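Local coordinates for hypothetical protein (Plasmodium falciparum, PDB 1ZSO) that is of unknown function but probably binds zinc, at residues N22-Y32 against N122-G130. Residues are numbered along the deposited sequence; the frame is centred on the assembly and turned at random.
Sequences NVKRLFCDDEY and NFIVEDTKG
F27 and I124 pair in a hydrogen-bonded antiparallel register, each backbone N donating to the other's O (I124 N to F27 O 2.8 Å). Two residues along, past the non-hydrogen-bonded pair L26 and V125, E126 N donates to R25 O (3.0 Å), but the return is shared: E126 O accepts strongly from K24 N (2.9 Å) and weakly from R25 N, the signature of a classic beta bulge. Past it, T128 N reaches N22 O from above the carbonyl plane, and a water joins N22 OD1 to T128 OG1, while N22 ND2 bonds to C153 O.

R25 grips E126 side-on, NE (3.1 Å) and NH2 both directed at OE1, which lies in the guanidinium plane. With CG set between backbone N and carbonyl carbon (chi1 63°), the F27 ring has R25 NH1 over one face, offset toward the rim, and I124 CB over the opposite face. On the other side of the sheet, which carries L26 and V125, L26 CD1 packs on F123 CB and V125 CG2, while the F123 ring lies obliquely against that of Y32, whose OH bonds to S120 N. D127 OD2 is satisfied by Y133 and N147.

The central strands of the four-stranded sheet thus take in one extra residue, K24 N and R25 N both keeping E126 O as acceptor.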
loop_
_atom_site.group_PDB
_atom_site.type_symbol
_atom_site.label_atom_id
_atom_site.label_comp_id
_atom_site.label_asym_id
_atom_site.label_seq_id
_atom_site.Cartn_x
_atom_site.Cartn_y
_atom_site.Cartn_z
ATOM N N ASN B 22 4.389 27.223 -24.210
ATOM C CA ASN B 22 5.377 27.959 -23.438
ATOM C C ASN B 22 5.914 27.131 -22.253
ATOM O O ASN B 22 6.359 27.657 -21.228
ATOM C CB ASN B 22 4.792 29.317 -23.035
ATOM C CG ASN B 22 4.813 30.312 -24.185
ATOM O OD1 ASN B 22 5.484 30.094 -25.166
ATOM N ND2 ASN B 22 4.108 31.394 -24.059
ATOM N N VAL B 23 5.904 25.820 -22.456
ATOM C CA VAL B 23 6.427 24.835 -21.497
ATOM C C VAL B 23 7.726 24.210 -21.990
ATOM O O VAL B 23 7.836 23.816 -23.128
ATOM C CB VAL B 23 5.406 23.685 -21.289
ATOM C CG1 VAL B 23 6.013 22.560 -20.477
ATOM C CG2 VAL B 23 4.142 24.202 -20.622
ATOM N N LYS B 24 8.714 24.099 -21.126
ATOM C CA LYS B 24 9.971 23.501 -21.541
ATOM C C LYS B 24 9.940 22.008 -21.190
ATOM O O LYS B 24 10.355 21.150 -21.971
ATOM C CB LYS B 24 11.167 24.251 -20.934
ATOM C CG LYS B 24 12.494 23.549 -21.120
ATOM C CD LYS B 24 13.631 24.522 -21.392
ATOM C CE LYS B 24 14.781 23.791 -22.104
ATOM N NZ LYS B 24 15.683 24.670 -22.938
ATOM N N ARG B 25 9.373 21.698 -20.033
ATOM C CA ARG B 25 9.183 20.312 -19.643
ATOM C C ARG B 25 8.124 20.215 -18.572
ATOM O O ARG B 25 7.941 21.125 -17.754
ATOM C CB ARG B 25 10.493 19.664 -19.148
ATOM C CG ARG B 25 11.187 20.466 -18.054
ATOM C CD ARG B 25 12.151 19.640 -17.197
ATOM N NE ARG B 25 12.943 20.525 -16.335
ATOM C CZ ARG B 25 13.516 20.198 -15.170
ATOM N NH1 ARG B 25 13.417 18.976 -14.645
ATOM N NH2 ARG B 25 14.205 21.133 -14.522
ATOM N N LEU B 26 7.413 19.098 -18.642
ATOM C CA LEU B 26 6.494 18.642 -17.634
ATOM C C LEU B 26 7.184 17.432 -17.044
ATOM O O LEU B 26 7.805 16.657 -17.783
ATOM C CB LEU B 26 5.178 18.249 -18.309
ATOM C CG LEU B 26 4.114 17.464 -17.563
ATOM C CD1 LEU B 26 3.388 18.213 -16.394
ATOM C CD2 LEU B 26 3.139 17.000 -18.602
ATOM N N PHE B 27 7.142 17.289 -15.723
ATOM C CA PHE B 27 7.799 16.159 -15.089
ATOM C C PHE B 27 7.286 15.984 -13.699
ATOM O O PHE B 27 6.513 16.812 -13.217
ATOM C CB PHE B 27 9.334 16.304 -15.087
ATOM C CG PHE B 27 9.871 17.482 -14.287
ATOM C CD1 PHE B 27 9.664 18.787 -14.711
ATOM C CD2 PHE B 27 10.653 17.266 -13.154
ATOM C CE1 PHE B 27 10.166 19.850 -13.997
ATOM C CE2 PHE B 27 11.155 18.317 -12.422
ATOM C CZ PHE B 27 10.920 19.614 -12.843
ATOM N N CYS B 28 7.711 14.900 -13.052
ATOM C CA CYS B 28 7.407 14.698 -11.645
ATOM C C CYS B 28 8.604 14.182 -10.843
ATOM O O CYS B 28 9.614 13.777 -11.411
ATOM C CB CYS B 28 6.224 13.776 -11.514
ATOM S SG CYS B 28 6.340 12.292 -12.496
ATOM N N ASP B 29 8.500 14.235 -9.518
ATOM C CA ASP B 29 9.611 13.866 -8.653
ATOM C C ASP B 29 9.305 12.568 -7.894
ATOM O O ASP B 29 8.399 11.834 -8.258
ATOM C CB ASP B 29 9.916 15.022 -7.690
ATOM C CG ASP B 29 8.855 15.183 -6.585
ATOM O OD1 ASP B 29 9.231 15.597 -5.459
ATOM O OD2 ASP B 29 7.653 14.886 -6.822
ATOM N N ASP B 30 10.066 12.301 -6.841
ATOM C CA ASP B 30 9.906 11.090 -6.029
ATOM C C ASP B 30 8.642 11.093 -5.200
ATOM O O ASP B 30 8.159 10.032 -4.825
ATOM C CB ASP B 30 11.092 10.921 -5.096
ATOM C CG ASP B 30 12.335 10.427 -5.812
ATOM O OD1 ASP B 30 12.289 10.278 -7.048
ATOM O OD2 ASP B 30 13.363 10.183 -5.129
ATOM N N GLU B 31 8.134 12.290 -4.908
ATOM C CA GLU B 31 6.872 12.480 -4.199
ATOM C C GLU B 31 5.661 12.115 -5.084
ATOM O O GLU B 31 4.567 11.936 -4.585
ATOM C CB GLU B 31 6.730 13.946 -3.709
ATOM C CG GLU B 31 7.912 14.505 -2.880
ATOM C CD GLU B 31 7.806 16.040 -2.594
ATOM O OE1 GLU B 31 6.669 16.548 -2.384
ATOM O OE2 GLU B 31 8.864 16.741 -2.557
ATOM N N TYR B 32 5.845 12.000 -6.394
ATOM C CA TYR B 32 4.719 11.828 -7.258
ATOM C C TYR B 32 3.843 10.649 -6.790
ATOM O O TYR B 32 4.321 9.528 -6.476
ATOM C CB TYR B 32 5.139 11.663 -8.741
ATOM C CG TYR B 32 3.935 11.596 -9.641
ATOM C CD1 TYR B 32 3.266 12.735 -10.009
ATOM C CD2 TYR B 32 3.391 10.372 -10.014
ATOM C CE1 TYR B 32 2.112 12.663 -10.791
ATOM C CE2 TYR B 32 2.259 10.292 -10.766
ATOM C CZ TYR B 32 1.621 11.452 -11.176
ATOM O OH TYR B 32 0.461 11.368 -11.922
ATOM N N ASN B 122 0.631 16.365 -8.410
ATOM C CA ASN B 122 1.973 16.710 -7.979
ATOM C C ASN B 122 2.914 16.787 -9.180
ATOM O O ASN B 122 4.080 16.430 -9.074
ATOM C CB ASN B 122 2.631 15.765 -6.904
ATOM C CG ASN B 122 1.679 14.775 -6.229
ATOM O OD1 ASN B 122 1.123 13.861 -6.850
ATOM N ND2 ASN B 122 1.609 14.877 -4.917
ATOM N N PHE B 123 2.450 17.272 -10.315
ATOM C CA PHE B 123 3.389 17.467 -11.430
ATOM C C PHE B 123 4.138 18.760 -11.219
ATOM O O PHE B 123 3.746 19.585 -10.419
ATOM C CB PHE B 123 2.691 17.491 -12.784
ATOM C CG PHE B 123 2.158 16.168 -13.210
ATOM C CD1 PHE B 123 2.980 15.256 -13.831
ATOM C CD2 PHE B 123 0.828 15.828 -12.986
ATOM C CE1 PHE B 123 2.507 14.029 -14.224
ATOM C CE2 PHE B 123 0.339 14.617 -13.390
ATOM C CZ PHE B 123 1.187 13.709 -14.028
ATOM N N ILE B 124 5.252 18.889 -11.921
ATOM C CA ILE B 124 6.109 20.046 -11.871
ATOM C C ILE B 124 6.225 20.473 -13.329
ATOM O O ILE B 124 6.305 19.637 -14.239
ATOM C CB ILE B 124 7.498 19.737 -11.251
ATOM C CG1 ILE B 124 7.320 19.008 -9.907
ATOM C CG2 ILE B 124 8.356 21.044 -11.069
ATOM C CD1 ILE B 124 8.623 18.561 -9.239
ATOM N N VAL B 125 6.158 21.782 -13.545
ATOM C CA VAL B 125 6.372 22.337 -14.860
ATOM C C VAL B 125 7.452 23.418 -14.799
ATOM O O VAL B 125 7.468 24.251 -13.893
ATOM C CB VAL B 125 5.096 22.932 -15.407
ATOM C CG1 VAL B 125 5.418 23.852 -16.549
ATOM C CG2 VAL B 125 4.144 21.817 -15.820
ATOM N N GLU B 126 8.358 23.373 -15.767
ATOM C CA GLU B 126 9.267 24.486 -16.035
ATOM C C GLU B 126 8.766 25.127 -17.314
ATOM O O GLU B 126 8.433 24.406 -18.241
ATOM C CB GLU B 126 10.709 24.008 -16.232
ATOM C CG GLU B 126 11.707 25.189 -16.366
ATOM C CD GLU B 126 13.144 24.750 -16.414
ATOM O OE1 GLU B 126 13.379 23.535 -16.589
ATOM O OE2 GLU B 126 14.044 25.622 -16.268
ATOM N N ASP B 127 8.689 26.460 -17.363
ATOM C CA ASP B 127 8.323 27.142 -18.611
ATOM C C ASP B 127 9.577 27.567 -19.361
ATOM O O ASP B 127 10.669 27.393 -18.848
ATOM C CB ASP B 127 7.362 28.322 -18.374
ATOM C CG ASP B 127 8.002 29.497 -17.612
ATOM O OD1 ASP B 127 9.224 29.732 -17.670
ATOM O OD2 ASP B 127 7.239 30.220 -16.958
ATOM N N THR B 128 9.410 28.102 -20.569
ATOM C CA THR B 128 10.532 28.368 -21.451
ATOM C C THR B 128 11.447 29.483 -20.907
ATOM O O THR B 128 12.618 29.586 -21.307
ATOM C CB THR B 128 10.077 28.716 -22.900
ATOM O OG1 THR B 128 9.098 29.762 -22.870
ATOM C CG2 THR B 128 9.517 27.465 -23.619
ATOM N N LYS B 129 10.913 30.282 -19.980
ATOM C CA LYS B 129 11.688 31.313 -19.289
ATOM C C LYS B 129 12.269 30.787 -17.978
ATOM O O LYS B 129 12.765 31.556 -17.160
ATOM C CB LYS B 129 10.799 32.525 -19.009
ATOM C CG LYS B 129 10.225 33.178 -20.265
ATOM C CD LYS B 129 11.279 33.962 -21.022
ATOM C CE LYS B 129 10.707 34.593 -22.287
ATOM N NZ LYS B 129 11.703 34.572 -23.404
ATOM N N GLY B 130 12.161 29.477 -17.766
ATOM C CA GLY B 130 12.890 28.803 -16.707
ATOM C C GLY B 130 12.268 28.770 -15.319
ATOM O O GLY B 130 12.887 28.251 -14.393
HETATM O O HOH W 1 7.968 29.871 -25.575
#